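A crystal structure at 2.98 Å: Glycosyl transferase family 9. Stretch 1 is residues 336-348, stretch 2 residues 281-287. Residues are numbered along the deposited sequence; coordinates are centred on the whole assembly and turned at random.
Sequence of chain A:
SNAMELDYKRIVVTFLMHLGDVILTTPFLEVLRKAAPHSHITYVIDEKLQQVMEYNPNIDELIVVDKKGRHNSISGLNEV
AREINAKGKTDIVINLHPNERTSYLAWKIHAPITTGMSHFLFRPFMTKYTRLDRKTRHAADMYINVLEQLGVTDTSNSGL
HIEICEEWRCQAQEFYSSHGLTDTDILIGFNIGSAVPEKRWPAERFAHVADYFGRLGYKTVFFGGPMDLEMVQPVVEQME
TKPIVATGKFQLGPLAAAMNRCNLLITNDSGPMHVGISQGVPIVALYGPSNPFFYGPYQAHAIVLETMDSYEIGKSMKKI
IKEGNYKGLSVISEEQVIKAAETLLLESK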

# COMPACT_ATOMS: atom_id res chain seq x y z
N GLN A 336 13.89 -5.44 -20.41
CA GLN A 336 13.93 -4.51 -19.27
C GLN A 336 13.47 -5.20 -17.97
O GLN A 336 14.18 -5.17 -16.96
CB GLN A 336 13.10 -3.25 -19.51
CG GLN A 336 13.69 -2.30 -20.52
CD GLN A 336 12.97 -0.98 -20.56
OE1 GLN A 336 12.28 -0.66 -21.54
NE2 GLN A 336 13.12 -0.18 -19.51
N VAL A 337 12.29 -5.81 -17.99
CA VAL A 337 11.77 -6.44 -16.78
C VAL A 337 12.73 -7.52 -16.30
O VAL A 337 13.20 -7.48 -15.15
CB VAL A 337 10.34 -7.01 -16.98
CG1 VAL A 337 9.90 -7.80 -15.76
CG2 VAL A 337 9.36 -5.88 -17.25
N ILE A 338 13.02 -8.48 -17.18
CA ILE A 338 13.97 -9.54 -16.87
C ILE A 338 15.24 -9.00 -16.19
O ILE A 338 15.67 -9.53 -15.16
CB ILE A 338 14.40 -10.29 -18.12
CG1 ILE A 338 13.18 -10.77 -18.91
CG2 ILE A 338 15.31 -11.46 -17.74
CD1 ILE A 338 12.72 -12.17 -18.53
N LYS A 339 15.85 -7.97 -16.77
CA LYS A 339 17.12 -7.46 -16.27
C LYS A 339 17.03 -6.97 -14.83
O LYS A 339 17.94 -7.18 -14.03
CB LYS A 339 17.69 -6.35 -17.14
CG LYS A 339 19.14 -6.05 -16.80
CD LYS A 339 19.87 -5.28 -17.89
CE LYS A 339 21.20 -4.68 -17.39
NZ LYS A 339 22.23 -5.70 -17.00
N ALA A 340 15.91 -6.30 -14.53
CA ALA A 340 15.71 -5.61 -13.26
C ALA A 340 15.53 -6.61 -12.15
O ALA A 340 16.05 -6.46 -11.04
CB ALA A 340 14.52 -4.71 -13.35
N ALA A 341 14.74 -7.63 -12.46
CA ALA A 341 14.54 -8.73 -11.56
C ALA A 341 15.89 -9.35 -11.22
O ALA A 341 16.30 -9.38 -10.06
CB ALA A 341 13.66 -9.76 -12.22
N GLU A 342 16.58 -9.84 -12.24
CA GLU A 342 17.81 -10.57 -12.02
C GLU A 342 18.77 -9.75 -11.19
O GLU A 342 19.57 -10.28 -10.42
CB GLU A 342 18.45 -10.95 -13.36
CG GLU A 342 17.52 -11.76 -14.27
CD GLU A 342 18.28 -12.54 -15.34
OE1 GLU A 342 19.30 -12.03 -15.86
OE2 GLU A 342 17.85 -13.68 -15.64
N THR A 343 18.67 -8.43 -11.33
CA THR A 343 19.52 -7.52 -10.59
C THR A 343 19.12 -7.52 -9.13
O THR A 343 19.96 -7.76 -8.25
CB THR A 343 19.37 -6.08 -11.11
OG1 THR A 343 19.92 -5.99 -12.43
CG2 THR A 343 20.08 -5.12 -10.16
N LEU A 344 17.84 -7.25 -8.88
CA LEU A 344 17.31 -7.20 -7.52
C LEU A 344 17.44 -8.56 -6.86
O LEU A 344 17.72 -8.65 -5.67
CB LEU A 344 15.85 -6.76 -7.52
CG LEU A 344 15.50 -5.27 -7.56
CD1 LEU A 344 14.00 -5.06 -7.75
CD2 LEU A 344 15.97 -4.59 -6.30
N LEU A 345 17.24 -9.62 -7.66
CA LEU A 345 17.31 -11.00 -7.18
C LEU A 345 18.68 -11.33 -6.62
O LEU A 345 18.81 -12.10 -5.65
CB LEU A 345 16.98 -11.96 -8.31
CG LEU A 345 15.49 -12.19 -8.45
CD1 LEU A 345 15.22 -13.04 -9.66
CD2 LEU A 345 15.01 -12.87 -7.19
N LEU A 346 19.69 -10.75 -7.26
CA LEU A 346 21.07 -10.84 -6.81
C LEU A 346 21.31 -9.96 -5.57
O LEU A 346 21.70 -10.46 -4.51
CB LEU A 346 21.99 -10.41 -7.94
CG LEU A 346 23.47 -10.44 -7.61
CD1 LEU A 346 23.86 -11.82 -7.10
CD2 LEU A 346 24.29 -10.07 -8.82
N GLU A 347 21.06 -8.65 -5.72
CA GLU A 347 21.26 -7.66 -4.66
C GLU A 347 20.56 -7.98 -3.33
O GLU A 347 20.89 -7.39 -2.31
CB GLU A 347 20.76 -6.29 -5.11
CG GLU A 347 21.66 -5.48 -6.04
CD GLU A 347 21.05 -4.10 -6.34
OE1 GLU A 347 19.84 -4.03 -6.65
OE2 GLU A 347 21.78 -3.08 -6.25
N SER A 348 19.57 -8.86 -3.35
CA SER A 348 18.81 -9.14 -2.13
C SER A 348 19.30 -10.39 -1.39
O SER A 348 20.16 -10.29 -0.50
CB SER A 348 17.29 -9.18 -2.39
OG SER A 348 16.90 -10.22 -3.26
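Stretch 2, residues 281-287: VPIVALY

At the centre of this contact Val284 of the strand rests on the helix, its CA-to-CB bond pointing toward it. Its chi1 is 174° (t); its CG2 methyl lies 3.9 Å from CB of Ala340, 3.7 Å from N of Ala341 and 3.8 Å from CD1 of Leu344, and CG1 also comes to 4.1 Å from CB of Ala340. The two alanines suit this place because their short side chains let the strand come close to the helix backbone, so that the CA atoms of Ala341 and Val284 are 6.4 Å apart. A beta-branched valine, at home in an extended chain, offers a compact apolar surface to the helix.

Around this centre, residues 283-286 form an extended strand and residues 336-347 a helix that begins earlier in the chain. The two run nearly antiparallel, with a crossing angle of 156° and axes 8.6 Å apart at closest approach. Consequently the later strand residue, Leu286, meets the earlier helical one: its CB leaves sideways, but the side-chain end comes nearer, bringing CD1 to 4.4 Å from CG2 of Val337. In the other direction Leu344, in the m,t rotamer, reaches over the start of the strand. The Pro282 ring gives it an apolar surface, CB to CB 4.4 Å, and the leucine's length carries its CD1 to 3.0 Å from O of Ile283, a tight approach. Ile283 itself turns its CA-to-CB bond away, as strand alternation requires.

The polar edge lies at Ser348, whose OG is 3.9 Å from CG of Pro282. That hydroxyl donates a hydrogen bond to O of Leu344 (OG to O, 3.0 Å), so it borders the proline ring without losing a polar partner. No hydrogen bond joins the two stretches; apolar packing holds the contact, which buries 333 Å².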

# COMPACT_ATOMS: atom_id res chain seq x y z
N VAL A 281 9.60 -7.34 0.41
CA VAL A 281 9.77 -7.94 -0.91
C VAL A 281 10.33 -6.93 -1.91
O VAL A 281 9.75 -5.88 -2.13
CB VAL A 281 8.43 -8.49 -1.45
CG1 VAL A 281 8.69 -9.61 -2.43
CG2 VAL A 281 7.60 -9.01 -0.31
N PRO A 282 11.48 -7.28 -2.53
CA PRO A 282 12.09 -6.48 -3.60
C PRO A 282 11.13 -6.28 -4.76
O PRO A 282 10.49 -7.23 -5.20
CB PRO A 282 13.27 -7.34 -4.06
CG PRO A 282 13.53 -8.29 -2.94
CD PRO A 282 12.20 -8.54 -2.29
N ILE A 283 11.05 -5.06 -5.26
CA ILE A 283 10.01 -4.70 -6.20
C ILE A 283 10.54 -4.33 -7.57
O ILE A 283 11.46 -3.53 -7.69
CB ILE A 283 9.24 -3.47 -5.68
CG1 ILE A 283 8.61 -3.75 -4.31
CG2 ILE A 283 8.22 -3.02 -6.71
CD1 ILE A 283 7.59 -4.88 -4.31
N VAL A 284 9.98 -4.92 -8.62
CA VAL A 284 10.14 -4.36 -9.95
C VAL A 284 8.79 -3.73 -10.27
O VAL A 284 7.78 -4.43 -10.30
CB VAL A 284 10.51 -5.41 -11.02
CG1 VAL A 284 10.51 -4.77 -12.39
CG2 VAL A 284 11.88 -6.04 -10.74
N ALA A 285 8.78 -2.42 -10.46
CA ALA A 285 7.51 -1.72 -10.57
C ALA A 285 7.37 -1.03 -11.93
O ALA A 285 8.26 -0.29 -12.35
CB ALA A 285 7.38 -0.71 -9.45
N LEU A 286 6.25 -1.25 -12.60
CA LEU A 286 6.07 -0.72 -13.93
C LEU A 286 5.22 0.54 -13.93
O LEU A 286 4.00 0.46 -13.94
CB LEU A 286 5.44 -1.76 -14.85
CG LEU A 286 6.38 -2.80 -15.43
CD1 LEU A 286 6.87 -3.77 -14.37
CD2 LEU A 286 5.67 -3.55 -16.52
N TYR A 287 5.88 1.69 -13.92
CA TYR A 287 5.22 2.97 -14.14
C TYR A 287 5.38 3.31 -15.61
O TYR A 287 6.45 3.09 -16.19
CB TYR A 287 5.90 4.04 -13.31
CG TYR A 287 5.59 3.95 -11.85
CD1 TYR A 287 4.83 4.94 -11.24
CD2 TYR A 287 6.02 2.88 -11.08
CE1 TYR A 287 4.52 4.87 -9.90
CE2 TYR A 287 5.71 2.79 -9.74
CZ TYR A 287 4.96 3.79 -9.15
OH TYR A 287 4.63 3.74 -7.82